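Local coordinates for agmatinase (Burkholderia thailandensis, PDB 4DZ4) that probably hydrolyses agmatine to putrescine and urea, using a pair of manganese ions in each subunit, at the interface of chains A and B and the interface of chains A and C. Residues are numbered along the deposited sequence; one frame, centred on the assembly and turned at random. Chains: chain A/B/C, Agmatinase.

Contact 1: the interface of chains A and B. Residues chain A 79, 303, 307; chain B 62-63, 260-263.
At the apolar centre, the delta-methyl of A:Ile303 meets the ring of B:Pro261. CD1 of A:Ile303 lies 3.3 Å from CG of B:Pro261, a close carbon contact. CD1 of A:Ile303 reaches the proline because the chain is extended past CG1 (chi2 170°). A:Ile303 lies on helix 300-322, and B:Pro261 is part of the loop between 3-10 helix 247-249 and helix 268-276. The patch is part of an interface between neighbouring subunits in the deposited assembly, which may be the biological one in this arginase-family enzyme.

One turn along the helix, A:His307 turns a ring face to the same loop. CB of B:Ala263 sits over that face, 3.7 Å from the ring centroid of A:His307 and displaced toward the rim. This is a CH-pi contact. The CG1 methyl of B:Val262 comes at the rim beside CE1 of A:His307, 3.6 Å away.

On the other side of B:Pro261, A:Gln79 passes between the loop and B:Phe62. Its aliphatic CG is 3.7 Å from CD2 of B:Phe62. The amide and phenyl planes are 39° apart, so they do not stack. The extended chain of A:Gln79 carries its amide up to the backbone of B:Thr260 and B:Pro261. OE1 faces CA and CB of B:Thr260.

The polar rim gathers on the backbone carbonyl of B:Pro261. NE2 of A:Gln79 donates a hydrogen bond to O of B:Pro261 over 2.9 Å. The bond is bent, 131° at the hydrogen, and the oxygen lies well out of the glutamine amide plane. Water 1 also bonds to this oxygen, so A:Gln79 and the water both hold it. The water links it to the imidazole: NE2 of A:His307 is 2.9 Å from O of water 1.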
# COMPACT_ATOMS: atom_id res chain seq x y z
N GLN A 79 6.20 2.02 -21.03
CA GLN A 79 7.53 1.49 -21.40
C GLN A 79 7.47 0.74 -22.73
O GLN A 79 8.43 0.76 -23.48
CB GLN A 79 8.02 0.53 -20.35
CG GLN A 79 8.35 1.20 -19.05
CD GLN A 79 8.80 0.17 -18.06
OE1 GLN A 79 9.97 -0.23 -18.06
NE2 GLN A 79 7.85 -0.32 -17.26
N ILE A 303 0.80 -4.00 -16.09
CA ILE A 303 1.97 -4.15 -16.98
C ILE A 303 1.89 -5.46 -17.75
O ILE A 303 2.05 -5.48 -18.98
CB ILE A 303 3.28 -4.04 -16.19
CG1 ILE A 303 3.45 -2.59 -15.69
CG2 ILE A 303 4.48 -4.42 -17.06
CD1 ILE A 303 4.59 -2.40 -14.68
N HIS A 307 1.48 -5.86 -21.83
CA HIS A 307 2.36 -6.73 -22.63
C HIS A 307 1.56 -7.67 -23.51
O HIS A 307 1.89 -7.85 -24.69
CB HIS A 307 3.29 -7.56 -21.72
CG HIS A 307 4.59 -6.87 -21.35
ND1 HIS A 307 5.76 -7.11 -22.01
CD2 HIS A 307 4.90 -5.99 -20.32
CE1 HIS A 307 6.75 -6.42 -21.42
NE2 HIS A 307 6.22 -5.73 -20.38
N PHE B 62 12.27 6.05 -16.45
CA PHE B 62 10.84 5.94 -16.12
C PHE B 62 10.63 6.37 -14.68
O PHE B 62 10.71 7.57 -14.40
CB PHE B 62 10.26 4.55 -16.46
CG PHE B 62 8.77 4.40 -16.16
CD1 PHE B 62 7.92 5.53 -16.13
CD2 PHE B 62 8.23 3.16 -15.90
CE1 PHE B 62 6.56 5.39 -15.85
CE2 PHE B 62 6.86 3.01 -15.63
CZ PHE B 62 6.03 4.12 -15.58
N ARG B 63 10.37 5.44 -13.76
CA ARG B 63 10.14 5.86 -12.37
C ARG B 63 11.46 6.21 -11.69
O ARG B 63 12.45 5.51 -11.88
CB ARG B 63 9.54 4.72 -11.56
CG ARG B 63 8.19 4.25 -12.07
CD ARG B 63 8.06 2.79 -11.61
NE ARG B 63 6.70 2.25 -11.83
CZ ARG B 63 6.37 0.98 -11.54
NH1 ARG B 63 7.30 0.15 -11.07
NH2 ARG B 63 5.11 0.56 -11.77
N THR B 260 11.89 0.36 -14.03
CA THR B 260 11.54 -0.03 -15.40
C THR B 260 11.16 -1.52 -15.42
O THR B 260 11.93 -2.37 -15.91
CB THR B 260 12.66 0.27 -16.43
OG1 THR B 260 13.92 -0.19 -15.92
CG2 THR B 260 12.72 1.78 -16.81
N PRO B 261 9.98 -1.85 -14.85
CA PRO B 261 9.60 -3.28 -14.82
C PRO B 261 9.17 -3.82 -16.17
O PRO B 261 8.40 -3.16 -16.89
CB PRO B 261 8.40 -3.29 -13.85
CG PRO B 261 7.81 -1.91 -13.98
CD PRO B 261 9.04 -1.02 -14.07
N VAL B 262 9.68 -5.01 -16.53
CA VAL B 262 9.33 -5.64 -17.81
C VAL B 262 8.84 -7.08 -17.53
O VAL B 262 9.55 -7.88 -16.90
CB VAL B 262 10.56 -5.67 -18.77
CG1 VAL B 262 10.15 -6.24 -20.12
CG2 VAL B 262 11.17 -4.29 -18.94
N ALA B 263 7.63 -7.41 -17.99
CA ALA B 263 7.06 -8.74 -17.76
C ALA B 263 7.92 -9.85 -18.38
O ALA B 263 8.61 -9.63 -19.40
CB ALA B 263 5.65 -8.83 -18.34
O HOH W 1 7.12 -3.03 -19.61

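Contact 2: the interface of chains A and C. Residues chain A 10-11, 25-27, 29; chain C 105-106, 108.
The indole of C:Trp105 reaches A:Tyr10 because CG of the tryptophan is anti to its own backbone N (chi1 -175°), which carries the ring across to chain A. CG of A:Tyr10 stands beside its backbone N and anti to its carbonyl carbon, placing one ring edge on the indole. The patch, made by loops, is part of a two-fold interface in the deposited assembly of this arginase-family protein.

The aromatic pair packs edge-to-face, with the planes 62° apart. CD1 of A:Tyr10 comes over the rim of the indole, 3.6 Å from CZ2 of C:Trp105. CB of A:Tyr10 covers the inner part of the same face, 3.8 Å from CD2 of C:Trp105. A:Asn27 lies on the opposite side of the indole, near its pyrrole edge. Its amide lies roughly parallel to the indole.

ND2 of A:Asn27 donates a hydrogen bond of 2.9 Å to the backbone O of C:Phe106. The bond is fairly straight, 162° at the hydrogen, and lies in the carbonyl plane on a lone pair. The acceptor is nearly in the plane of the asparagine amide, and ND2 also stands over the centre of the C:Phe106 ring.

OD1 of A:Asn27 takes two waters. OD1 of A:Asn27 lies 2.7 Å from O of water 3, which sits in plane at the indole edge. NE1 of C:Trp105 is 3.0 Å from O of water 3. Water 2 bonds to OD1 of A:Asn27 and to the carbonyl O of C:Phe106. The backbone N of C:Ala108 is 2.9 Å from O of water 2. Beyond the waters, the phenol OH of A:Tyr29 approaches CB of C:Ala108 at 3.5 Å.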
# COMPACT_ATOMS: atom_id res chain seq x y z
N TYR A 10 8.51 15.63 -30.21
CA TYR A 10 8.99 15.37 -28.86
C TYR A 10 7.87 15.67 -27.88
O TYR A 10 7.55 16.84 -27.67
CB TYR A 10 10.22 16.25 -28.57
CG TYR A 10 11.43 15.82 -29.37
CD1 TYR A 10 12.42 15.03 -28.79
CD2 TYR A 10 11.54 16.14 -30.73
CE1 TYR A 10 13.53 14.61 -29.51
CE2 TYR A 10 12.64 15.72 -31.47
CZ TYR A 10 13.62 14.95 -30.86
OH TYR A 10 14.73 14.52 -31.57
N GLY A 11 7.23 14.61 -27.37
CA GLY A 11 6.21 14.73 -26.36
C GLY A 11 4.78 14.76 -26.89
O GLY A 11 4.51 15.47 -27.88
N ILE A 25 8.89 10.73 -29.81
CA ILE A 25 9.76 10.63 -28.63
C ILE A 25 8.94 11.05 -27.41
O ILE A 25 8.29 12.10 -27.45
CB ILE A 25 11.01 11.52 -28.79
CG1 ILE A 25 11.89 11.00 -29.95
CG2 ILE A 25 11.81 11.58 -27.49
CD1 ILE A 25 12.49 9.63 -29.70
N GLU A 26 8.95 10.24 -26.35
CA GLU A 26 8.25 10.62 -25.12
C GLU A 26 9.18 10.46 -23.93
O GLU A 26 10.03 9.55 -23.92
CB GLU A 26 7.03 9.70 -24.87
CG GLU A 26 5.99 9.72 -26.00
CD GLU A 26 4.98 10.86 -25.86
OE1 GLU A 26 5.13 11.74 -24.98
OE2 GLU A 26 4.04 10.89 -26.66
N ASN A 27 9.02 11.33 -22.92
CA ASN A 27 9.51 10.97 -21.59
C ASN A 27 8.57 9.93 -21.02
O ASN A 27 7.35 10.11 -21.06
CB ASN A 27 9.62 12.20 -20.70
CG ASN A 27 10.87 13.02 -21.00
OD1 ASN A 27 11.86 12.50 -21.54
ND2 ASN A 27 10.84 14.30 -20.64
N TYR A 29 7.79 8.86 -18.19
CA TYR A 29 7.03 9.33 -17.02
C TYR A 29 6.09 10.51 -17.28
O TYR A 29 5.60 11.11 -16.31
CB TYR A 29 8.04 9.72 -15.90
CG TYR A 29 9.22 10.53 -16.42
CD1 TYR A 29 9.17 11.94 -16.46
CD2 TYR A 29 10.40 9.89 -16.87
CE1 TYR A 29 10.28 12.68 -16.93
CE2 TYR A 29 11.48 10.61 -17.34
CZ TYR A 29 11.41 12.00 -17.36
OH TYR A 29 12.46 12.73 -17.85
N TRP C 105 8.18 18.93 -22.67
CA TRP C 105 9.23 17.96 -22.91
C TRP C 105 10.59 18.52 -22.56
O TRP C 105 10.88 19.71 -22.76
CB TRP C 105 9.21 17.47 -24.37
CG TRP C 105 10.22 16.37 -24.59
CD1 TRP C 105 10.05 15.00 -24.34
CD2 TRP C 105 11.61 16.53 -24.99
NE1 TRP C 105 11.22 14.31 -24.61
CE2 TRP C 105 12.20 15.18 -24.99
CE3 TRP C 105 12.41 17.62 -25.35
CZ2 TRP C 105 13.53 14.95 -25.36
CZ3 TRP C 105 13.74 17.38 -25.70
CH2 TRP C 105 14.29 16.08 -25.71
N PHE C 106 11.45 17.67 -21.98
CA PHE C 106 12.85 18.06 -21.80
C PHE C 106 13.71 16.81 -21.81
O PHE C 106 13.22 15.70 -21.60
CB PHE C 106 13.07 18.88 -20.52
CG PHE C 106 12.63 18.17 -19.26
CD1 PHE C 106 13.46 17.24 -18.66
CD2 PHE C 106 11.40 18.45 -18.69
CE1 PHE C 106 13.05 16.57 -17.51
CE2 PHE C 106 10.99 17.80 -17.54
CZ PHE C 106 11.80 16.84 -16.96
N ALA C 108 16.13 14.97 -19.89
CA ALA C 108 16.63 14.79 -18.54
C ALA C 108 18.09 14.43 -18.51
O ALA C 108 18.79 14.70 -17.52
CB ALA C 108 15.82 13.70 -17.82
O HOH W 2 14.63 12.95 -21.25
O HOH W 3 12.47 11.60 -24.03

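The C-alpha centres of contact 1 and contact 2 are about 17 Å apart, and the two share no residue. On chain A, contact 1 uses A:Gln79 and helix 300-322, whereas contact 2 uses loops near the N-terminus. Chain A can therefore hold both neighbours at once. The symmetry differs as well. The interface of contact 1 lacks exact two-fold symmetry; that of contact 2 has it, so the same contact recurs with the roles of chains A and C swapped. Repeated over the six copies of the deposited assembly, such interfaces could build a hexamer, though the structure alone does not prove this form in solution.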